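Local atomic coordinates of possible adhesin (Caldicellulosiruptor kronotskyensis, PDB entry 4WA0), a protein that probably mediates attachment of this extreme thermophile to cellulose as a tapirin, of which this chain is the metal-binding, beta-helical C-terminal domain. Residues I142-T153 with Y163-R174; A186-I194 with I204-Y212. All blocks are in the same frame, centred on the assembly; numbering follows the deposited sequence. Where two conformers were deposited one is given.

Interaction 1. Residues I142-T153 with Y163-R174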
loop_
_atom_site.group_PDB
_atom_site.type_symbol
_atom_site.label_atom_id
_atom_site.label_comp_id
_atom_site.label_asym_id
_atom_site.label_seq_id
_atom_site.Cartn_x
_atom_site.Cartn_y
_atom_site.Cartn_z
ATOM N N ILE A 142 -13.873 16.035 -2.375
ATOM C CA ILE A 142 -13.839 15.461 -3.716
ATOM C C ILE A 142 -14.028 16.577 -4.700
ATOM O O ILE A 142 -15.127 17.118 -4.811
ATOM C CB ILE A 142 -14.915 14.367 -3.878
ATOM C CG1 ILE A 142 -14.687 13.272 -2.808
ATOM C CG2 ILE A 142 -14.985 13.879 -5.317
ATOM C CD1 ILE A 142 -15.788 12.254 -2.692
ATOM N N ARG A 143 -12.991 16.902 -5.470
ATOM C CA ARG A 143 -13.058 18.110 -6.308
ATOM C C ARG A 143 -13.853 17.911 -7.552
ATOM O O ARG A 143 -14.270 18.875 -8.173
ATOM C CB ARG A 143 -11.662 18.647 -6.698
ATOM C CG ARG A 143 -10.728 18.886 -5.545
ATOM C CD ARG A 143 -11.289 19.907 -4.637
ATOM N NE ARG A 143 -10.308 20.307 -3.578
ATOM C CZ ARG A 143 -9.762 21.504 -3.436
ATOM N NH1 ARG A 143 -10.007 22.464 -4.326
ATOM N NH2 ARG A 143 -8.939 21.740 -2.397
ATOM N N GLY A 144 -13.997 16.670 -7.966
ATOM C CA GLY A 144 -14.863 16.331 -9.055
ATOM C C GLY A 144 -16.187 15.716 -8.633
ATOM O O GLY A 144 -16.856 16.163 -7.709
ATOM N N THR A 145 -16.552 14.653 -9.307
ATOM C CA THR A 145 -17.795 14.025 -9.132
ATOM C C THR A 145 -17.631 12.795 -8.237
ATOM O O THR A 145 -16.681 12.035 -8.418
ATOM C CB THR A 145 -18.407 13.585 -10.495
ATOM O OG1 THR A 145 -18.526 14.738 -11.384
ATOM C CG2 THR A 145 -19.738 12.824 -10.336
ATOM N N LEU A 146 -18.581 12.588 -7.370
ATOM C CA LEU A 146 -18.799 11.341 -6.631
ATOM C C LEU A 146 -19.885 10.599 -7.438
ATOM O O LEU A 146 -21.034 11.016 -7.482
ATOM C CB LEU A 146 -19.222 11.615 -5.203
ATOM C CG LEU A 146 -19.618 10.385 -4.359
ATOM C CD1 LEU A 146 -18.514 9.352 -4.319
ATOM C CD2 LEU A 146 -20.101 10.750 -2.925
ATOM N N GLU A 147 -19.506 9.502 -8.080
ATOM C CA GLU A 147 -20.375 8.716 -8.971
ATOM C C GLU A 147 -20.547 7.367 -8.305
ATOM O O GLU A 147 -19.559 6.645 -8.049
ATOM C CB GLU A 147 -19.690 8.545 -10.345
ATOM C CG GLU A 147 -20.581 7.761 -11.256
ATOM C CD GLU A 147 -20.059 7.651 -12.680
ATOM O OE1 GLU A 147 -18.937 8.151 -12.948
ATOM O OE2 GLU A 147 -20.788 7.024 -13.485
ATOM N N VAL A 148 -21.777 6.985 -8.052
ATOM C CA VAL A 148 -22.124 5.767 -7.326
ATOM C C VAL A 148 -23.151 4.988 -8.139
ATOM O O VAL A 148 -24.321 5.405 -8.223
ATOM C CB VAL A 148 -22.674 6.079 -5.911
ATOM C CG1 VAL A 148 -22.809 4.837 -5.040
ATOM C CG2 VAL A 148 -21.856 7.143 -5.144
ATOM N N ILE A 149 -22.720 3.936 -8.805
ATOM C CA ILE A 149 -23.562 3.261 -9.827
ATOM C C ILE A 149 -23.563 1.732 -9.717
ATOM O O ILE A 149 -22.642 1.110 -9.133
ATOM C CB ILE A 149 -23.218 3.713 -11.274
ATOM C CG1 ILE A 149 -21.868 3.203 -11.785
ATOM C CG2 ILE A 149 -23.307 5.258 -11.367
ATOM C CD1 ILE A 149 -21.630 3.447 -13.228
ATOM N N ASP A 150 -24.551 1.142 -10.386
ATOM C CA ASP A 150 -24.539 -0.273 -10.679
ATOM C C ASP A 150 -24.521 -1.112 -9.402
ATOM O O ASP A 150 -24.005 -2.269 -9.391
ATOM C CB ASP A 150 -23.381 -0.635 -11.620
ATOM C CG ASP A 150 -23.463 0.042 -12.973
ATOM O OD1 ASP A 150 -24.535 0.584 -13.396
ATOM O OD2 ASP A 150 -22.439 0.050 -13.688
ATOM N N GLY A 151 -25.142 -0.595 -8.340
ATOM C CA GLY A 151 -25.283 -1.334 -7.122
ATOM C C GLY A 151 -24.396 -0.939 -5.963
ATOM O O GLY A 151 -24.576 -1.462 -4.849
ATOM N N ALA A 152 -23.438 -0.030 -6.244
ATOM C CA ALA A 152 -22.547 0.484 -5.260
ATOM C C ALA A 152 -23.329 1.287 -4.247
ATOM O O ALA A 152 -24.394 1.836 -4.582
ATOM C CB ALA A 152 -21.442 1.296 -5.895
ATOM N N THR A 153 -22.844 1.347 -3.026
ATOM C CA THR A 153 -23.357 2.267 -2.022
ATOM C C THR A 153 -22.255 3.130 -1.372
ATOM O O THR A 153 -21.102 2.713 -1.292
ATOM C CB THR A 153 -24.198 1.629 -0.885
ATOM O OG1 THR A 153 -23.404 0.883 0.031
ATOM C CG2 THR A 153 -25.193 0.620 -1.501
ATOM N N TYR A 163 -17.661 17.135 0.979
ATOM C CA TYR A 163 -17.722 18.269 0.047
ATOM C C TYR A 163 -17.396 17.726 -1.336
ATOM O O TYR A 163 -16.344 17.140 -1.461
ATOM C CB TYR A 163 -16.715 19.274 0.430
ATOM C CG TYR A 163 -16.815 19.872 1.842
ATOM C CD1 TYR A 163 -16.349 19.177 2.912
ATOM C CD2 TYR A 163 -17.396 21.152 2.069
ATOM C CE1 TYR A 163 -16.431 19.691 4.181
ATOM C CE2 TYR A 163 -17.464 21.688 3.330
ATOM C CZ TYR A 163 -16.978 20.939 4.386
ATOM O OH TYR A 163 -17.066 21.413 5.671
ATOM N N CYS A 164 -18.298 17.843 -2.312
ATOM C CA CYS A 164 -18.095 17.299 -3.702
ATOM C C CYS A 164 -18.566 18.353 -4.682
ATOM O O CYS A 164 -19.474 19.113 -4.417
ATOM C CB CYS A 164 -18.809 15.944 -4.101
ATOM S SG CYS A 164 -18.952 14.753 -2.778
ATOM N N ASN A 165 -17.985 18.356 -5.849
ATOM C CA ASN A 165 -18.558 19.166 -6.894
ATOM C C ASN A 165 -19.904 18.726 -7.397
ATOM O O ASN A 165 -20.790 19.545 -7.605
ATOM C CB ASN A 165 -17.568 19.267 -8.090
ATOM C CG ASN A 165 -18.066 20.195 -9.163
ATOM O OD1 ASN A 165 -18.530 19.727 -10.214
ATOM N ND2 ASN A 165 -18.125 21.465 -8.862
ATOM N N SER A 166 -20.056 17.430 -7.613
ATOM C CA SER A 166 -21.233 16.852 -8.238
ATOM C C SER A 166 -21.430 15.438 -7.721
ATOM O O SER A 166 -20.471 14.783 -7.278
ATOM C CB SER A 166 -21.028 16.788 -9.766
ATOM O OG SER A 166 -20.997 18.091 -10.334
ATOM N N LEU A 167 -22.683 15.001 -7.796
ATOM C CA LEU A 167 -23.107 13.697 -7.350
ATOM C C LEU A 167 -23.941 13.029 -8.390
ATOM O O LEU A 167 -24.875 13.665 -8.943
ATOM C CB LEU A 167 -23.893 13.845 -6.072
ATOM C CG LEU A 167 -24.397 12.540 -5.465
ATOM C CD1 LEU A 167 -23.318 11.560 -5.011
ATOM C CD2 LEU A 167 -25.412 12.830 -4.376
ATOM N N VAL A 168 -23.617 11.766 -8.732
ATOM C CA VAL A 168 -24.423 10.980 -9.597
ATOM C C VAL A 168 -24.642 9.654 -8.911
ATOM O O VAL A 168 -23.635 8.965 -8.529
ATOM C CB VAL A 168 -23.730 10.779 -10.961
ATOM C CG1 VAL A 168 -24.458 9.768 -11.786
ATOM C CG2 VAL A 168 -23.540 12.106 -11.716
ATOM N N VAL A 169 -25.898 9.264 -8.769
ATOM C CA VAL A 169 -26.243 7.967 -8.192
ATOM C C VAL A 169 -27.349 7.332 -9.062
ATOM O O VAL A 169 -28.422 7.934 -9.285
ATOM C CB VAL A 169 -26.775 8.097 -6.730
ATOM C CG1 VAL A 169 -27.126 6.728 -6.155
ATOM C CG2 VAL A 169 -25.808 8.838 -5.818
ATOM N N ARG A 170 -27.097 6.139 -9.569
ATOM C CA ARG A 170 -28.043 5.497 -10.494
ATOM C C ARG A 170 -27.850 4.018 -10.537
ATOM O O ARG A 170 -26.883 3.515 -10.045
ATOM C CB ARG A 170 -27.898 6.108 -11.904
ATOM C CG ARG A 170 -26.569 6.043 -12.537
ATOM C CD ARG A 170 -26.679 6.466 -14.006
ATOM N NE ARG A 170 -25.404 6.553 -14.641
ATOM C CZ ARG A 170 -24.694 5.519 -15.067
ATOM N NH1 ARG A 170 -25.168 4.265 -14.999
ATOM N NH2 ARG A 170 -23.518 5.754 -15.604
ATOM N N ASN A 171 -28.754 3.309 -11.220
ATOM C CA ASN A 171 -28.638 1.928 -11.444
ATOM C C ASN A 171 -28.583 1.085 -10.164
ATOM O O ASN A 171 -27.681 0.264 -9.970
ATOM C CB ASN A 171 -27.481 1.639 -12.374
ATOM C CG ASN A 171 -27.842 1.815 -13.809
ATOM O OD1 ASN A 171 -27.566 2.854 -14.433
ATOM N ND2 ASN A 171 -28.481 0.795 -14.373
ATOM N N GLY A 172 -29.563 1.299 -9.284
ATOM C CA GLY A 172 -29.693 0.473 -8.099
ATOM C C GLY A 172 -28.713 0.759 -6.977
ATOM O O GLY A 172 -28.415 -0.103 -6.218
ATOM N N SER A 173 -28.223 1.996 -6.928
ATOM C CA SER A 173 -27.231 2.470 -5.990
ATOM C C SER A 173 -27.875 3.398 -5.018
ATOM O O SER A 173 -28.999 3.870 -5.210
ATOM C CB SER A 173 -26.114 3.131 -6.744
ATOM O OG SER A 173 -25.335 2.133 -7.369
ATOM N N ARG A 174 -27.151 3.665 -3.954
ATOM C CA ARG A 174 -27.678 4.490 -2.849
ATOM C C ARG A 174 -26.570 5.311 -2.255
ATOM O O ARG A 174 -25.403 4.880 -2.268
ATOM C CB ARG A 174 -28.234 3.654 -1.681
ATOM C CG ARG A 174 -29.583 3.004 -1.937
ATOM C CD ARG A 174 -30.075 2.366 -0.624
ATOM N NE ARG A 174 -29.176 1.310 -0.155
ATOM C CZ ARG A 174 -29.211 0.748 1.050
ATOM N NH1 ARG A 174 -30.133 1.119 1.953
ATOM N NH2 ARG A 174 -28.313 -0.208 1.347
HETATM O O HOH W 1 -17.564 17.224 -11.285
HETATM O O HOH W 2 -27.569 -0.249 -3.696
#

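Interaction 2. Residues A186-I194 with I204-Y212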
loop_
_atom_site.group_PDB
_atom_site.type_symbol
_atom_site.label_atom_id
_atom_site.label_comp_id
_atom_site.label_asym_id
_atom_site.label_seq_id
_atom_site.Cartn_x
_atom_site.Cartn_y
_atom_site.Cartn_z
ATOM N N ALA A 186 -21.512 21.366 -4.867
ATOM C CA ALA A 186 -21.370 22.638 -5.625
ATOM C C ALA A 186 -22.447 22.819 -6.694
ATOM O O ALA A 186 -22.624 23.877 -7.188
ATOM C CB ALA A 186 -20.000 22.687 -6.270
ATOM N N THR A 187 -23.076 21.735 -7.091
ATOM C CA THR A 187 -24.134 21.708 -8.139
ATOM C C THR A 187 -25.339 21.005 -7.592
ATOM O O THR A 187 -25.356 20.505 -6.419
ATOM C CB THR A 187 -23.581 20.910 -9.377
ATOM O OG1 THR A 187 -23.204 19.567 -8.977
ATOM C CG2 THR A 187 -22.344 21.608 -9.978
ATOM N N THR A 188 -26.364 20.932 -8.421
ATOM C CA THR A 188 -27.634 20.249 -8.093
ATOM C C THR A 188 -27.822 19.044 -9.011
ATOM O O THR A 188 -27.745 19.182 -10.251
ATOM C CB THR A 188 -28.873 21.199 -8.227
ATOM O OG1 THR A 188 -28.724 22.268 -7.285
ATOM C CG2 THR A 188 -30.149 20.440 -7.965
ATOM N N PRO A 189 -27.925 17.869 -8.426
ATOM C CA PRO A 189 -28.050 16.690 -9.270
ATOM C C PRO A 189 -29.402 16.533 -9.959
ATOM O O PRO A 189 -30.309 17.367 -9.843
ATOM C CB PRO A 189 -27.847 15.498 -8.321
ATOM C CG PRO A 189 -27.609 16.047 -6.984
ATOM C CD PRO A 189 -27.841 17.557 -6.990
ATOM N N ASP A 190 -29.486 15.463 -10.759
ATOM C CA ASP A 190 -30.727 15.082 -11.397
ATOM C C ASP A 190 -31.719 14.357 -10.522
ATOM O O ASP A 190 -31.402 13.892 -9.403
ATOM C CB ASP A 190 -30.441 14.358 -12.739
ATOM C CG ASP A 190 -29.967 12.953 -12.642
ATOM O OD1 ASP A 190 -29.938 12.286 -11.614
ATOM O OD2 ASP A 190 -29.634 12.453 -13.775
ATOM N N ALA A 191 -32.946 14.246 -10.980
ATOM C CA ALA A 191 -33.989 13.660 -10.107
ATOM C C ALA A 191 -33.682 12.263 -9.628
ATOM O O ALA A 191 -33.928 11.939 -8.500
ATOM C CB ALA A 191 -35.380 13.723 -10.725
ATOM N N SER A 192 -33.143 11.435 -10.518
ATOM C CA SER A 192 -32.882 10.050 -10.146
ATOM C C SER A 192 -31.875 9.960 -8.998
ATOM O O SER A 192 -32.082 9.238 -7.998
ATOM C CB SER A 192 -32.369 9.234 -11.328
ATOM O OG SER A 192 -33.443 8.896 -12.201
ATOM N N THR A 193 -30.832 10.763 -9.127
ATOM C CA THR A 193 -29.826 10.848 -8.081
ATOM C C THR A 193 -30.459 11.253 -6.767
ATOM O O THR A 193 -30.237 10.621 -5.741
ATOM C CB THR A 193 -28.702 11.807 -8.478
ATOM O OG1 THR A 193 -27.969 11.273 -9.608
ATOM C CG2 THR A 193 -27.822 12.118 -7.363
ATOM N N ILE A 194 -31.226 12.327 -6.808
ATOM C CA ILE A 194 -31.817 12.821 -5.562
ATOM C C ILE A 194 -32.688 11.731 -4.882
ATOM O O ILE A 194 -32.655 11.551 -3.669
ATOM C CB ILE A 194 -32.581 14.150 -5.804
ATOM C CG1 ILE A 194 -31.584 15.238 -6.210
ATOM C CG2 ILE A 194 -33.460 14.515 -4.584
ATOM C CD1 ILE A 194 -32.238 16.579 -6.564
ATOM N N ILE A 204 -28.352 18.092 3.455
ATOM C CA ILE A 204 -27.755 18.220 2.133
ATOM C C ILE A 204 -27.848 19.660 1.723
ATOM O O ILE A 204 -28.984 20.185 1.678
ATOM C CB ILE A 204 -28.477 17.330 1.094
ATOM C CG1 ILE A 204 -28.552 15.918 1.630
ATOM C CG2 ILE A 204 -27.716 17.399 -0.225
ATOM C CD1 ILE A 204 -29.469 14.975 0.905
ATOM N N SER A 205 -26.733 20.285 1.319
ATOM C CA SER A 205 -26.712 21.665 0.855
ATOM C C SER A 205 -26.378 21.551 -0.607
ATOM O O SER A 205 -25.212 21.261 -0.966
ATOM C CB SER A 205 -25.679 22.525 1.569
ATOM O OG SER A 205 -25.958 22.558 2.981
ATOM N N TYR A 206 -27.401 21.729 -1.445
ATOM C CA TYR A 206 -27.219 21.630 -2.913
ATOM C C TYR A 206 -26.789 22.922 -3.499
ATOM O O TYR A 206 -27.238 23.977 -3.043
ATOM C CB TYR A 206 -28.491 21.184 -3.571
ATOM C CG TYR A 206 -29.056 19.814 -3.214
ATOM C CD1 TYR A 206 -28.563 18.665 -3.821
ATOM C CD2 TYR A 206 -30.182 19.673 -2.380
ATOM C CE1 TYR A 206 -29.109 17.439 -3.556
ATOM C CE2 TYR A 206 -30.755 18.423 -2.154
ATOM C CZ TYR A 206 -30.200 17.314 -2.769
ATOM O OH TYR A 206 -30.673 16.047 -2.561
ATOM N N SER A 207 -25.914 22.936 -4.513
ATOM C CA SER A 207 -25.413 24.182 -5.122
ATOM C C SER A 207 -25.013 25.196 -4.053
ATOM O O SER A 207 -25.495 26.355 -4.020
ATOM C CB SER A 207 -26.416 24.776 -6.103
ATOM O OG SER A 207 -26.525 23.884 -7.220
ATOM N N SER A 208 -24.103 24.720 -3.202
ATOM C CA SER A 208 -23.708 25.358 -1.947
ATOM C C SER A 208 -22.454 26.104 -2.245
ATOM O O SER A 208 -21.687 25.741 -3.142
ATOM C CB SER A 208 -23.459 24.208 -0.872
ATOM O OG SER A 208 -22.897 24.751 0.275
ATOM N N SER A 209 -22.218 27.223 -1.556
ATOM C CA SER A 209 -20.960 27.981 -1.658
ATOM C C SER A 209 -20.149 27.651 -0.366
ATOM O O SER A 209 -20.563 27.994 0.755
ATOM C CB SER A 209 -21.206 29.515 -1.750
ATOM O OG SER A 209 -22.061 29.897 -2.824
ATOM N N PHE A 210 -19.012 27.003 -0.550
ATOM C CA PHE A 210 -18.206 26.428 0.509
ATOM C C PHE A 210 -16.774 26.422 -0.030
ATOM O O PHE A 210 -16.517 26.496 -1.254
ATOM C CB PHE A 210 -18.649 24.999 0.887
ATOM C CG PHE A 210 -18.597 24.007 -0.273
ATOM C CD1 PHE A 210 -17.388 23.435 -0.676
ATOM C CD2 PHE A 210 -19.734 23.730 -0.988
ATOM C CE1 PHE A 210 -17.345 22.527 -1.722
ATOM C CE2 PHE A 210 -19.696 22.866 -2.060
ATOM C CZ PHE A 210 -18.527 22.263 -2.407
ATOM N N SER A 211 -15.840 26.330 0.914
ATOM C CA SER A 211 -14.438 26.078 0.590
ATOM C C SER A 211 -14.083 24.582 0.833
ATOM O O SER A 211 -14.561 23.995 1.793
ATOM C CB SER A 211 -13.583 27.006 1.471
ATOM O OG SER A 211 -13.820 28.357 1.105
ATOM N N TYR A 212 -13.264 23.987 -0.041
ATOM C CA TYR A 212 -12.912 22.569 0.125
ATOM C C TYR A 212 -11.933 22.512 1.295
ATOM O O TYR A 212 -11.074 23.378 1.389
ATOM C CB TYR A 212 -12.334 21.976 -1.155
ATOM C CG TYR A 212 -13.374 21.624 -2.215
ATOM C CD1 TYR A 212 -13.997 20.381 -2.245
ATOM C CD2 TYR A 212 -13.662 22.505 -3.227
ATOM C CE1 TYR A 212 -14.916 20.075 -3.206
ATOM C CE2 TYR A 212 -14.546 22.192 -4.235
ATOM C CZ TYR A 212 -15.175 20.944 -4.229
ATOM O OH TYR A 212 -16.086 20.729 -5.217
HETATM O O HOH W 3 -22.155 26.331 -5.792
#

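Interaction 1. Residues I142-T153 with Y163-R174
Leu146 and Leu167 lie side by side on the inner face of two adjacent strands, pointing the same way, with Leu146 CD2 3.9 Å from Leu167 CD1. Both have CG anti to the backbone N (chi1 174° and -179°), which sends the two isobutyl groups alongside each other instead of across. Cys164 packs on the Leu146 side of this pair, its SG 4.0 Å from Leu146 CB and also touching Ile142 CD1. Further along, Val148 CB packs 4.2 Å from Val169 CG2.

This inward-facing row belongs to a parallel beta-helix: the axes of strands 145-149 and 166-170 approach to 4.6 Å with only 7° between their directions, as expected of equivalent strands from successive coils. Straight backbone bonds join them, among them Val148 N to Val168 O at 2.8 Å. At the corner by Gly144 and Asn165 the register slips by one residue, a beta bulge, and a water links Thr145 OG1 with Asn165 OD1.

At the far end of the strand, Ile149 to Ala152 forms a type I' turn, and Ser173 OG reaches into it to accept from Gly151 N at 2.9 Å. On the outer face, Ile149 CG2 sits 4.0 Å above the Arg170 guanidinium plane, over its centre. Arg170 NH1 donates to Asn171 OD1 from above the amide plane, which probably limits rotation of the guanidinium group. Glu147 OE2 adds a long salt bridge, 3.7 Å from Arg170 NH2; because the oxygen lies well out of the guanidinium plane, charge attraction acts there without a directed N-H.

Interaction 2. Residues A186-I194 with I204-Y212
Tyr206 presents its ring to Pro189 and Ile194, while one face is covered from within its own segment by Ile204 CG2, 3.5 Å above the plane and over the ring centre. These residues close one end of the parallel beta-helix. Strand 203-205 is the outermost of its face, and the short helix beginning at Ala191 lies beside strand 166-170, an edge strand: Thr193 OG1 is hydrogen-bonded to Val169 N.

Pro189 crosses the tyrosine side chain at about a right angle and comes in obliquely to the ring, its CD 3.4 Å from Tyr206 CD1. Ile194 slants past the far end, with CG2 3.8 Å from Tyr206 OH. The second flat group, Phe210, is met at its edge: Ala186 N lies near the ring plane, 3.7 Å from Phe210 CE2. CG of Phe210 sits between the backbone N and the carbonyl carbon, and this chi1 of 59° swings the ring toward Ala186. At another point of its edge, Phe210 CE1 stands 3.6 Å above the Tyr212 ring, over its centre.

Between the two aromatic groups the segments are tied by polar atoms. Ser207 N donates to Thr187 O at 3.1 Å with a fairly straight N-H (154°), yet it approaches from above the carbonyl plane, 72° out of it. The hydroxyls Thr188 OG1 and Ser207 OG share a 2.7 Å hydrogen bond whose geometry is compatible with donation from either oxygen. A water bridges Ala186 O and Ser208 O, donating to both. At the helix start, Asp190 is the N-cap: its OD1 accepts from Thr193 N at 3.1 Å.

Interaction 1 comes first along the chain and interaction 2 follows it, their centres about 12 Å apart on the same side of the domain's centre. Strands 139-142, 161-164, 182-185 and 203-205 are consecutive neighbours on one face of the beta-helix, which both contacts reach. They also touch directly: Thr187 OG1 is 2.8 Å from Asn165 O and is probably hydrogen-bonded to it and to Ser166 OG, so the closing loop is fixed to the corner of the preceding coil. Interaction 1 joins neighbouring coils near the end that interaction 2 finishes; strands from 247-251 onward add to the other end. Both lie away from the magnesium site formed by Asp239, Val241, Ser243, Leu246 and Glu275.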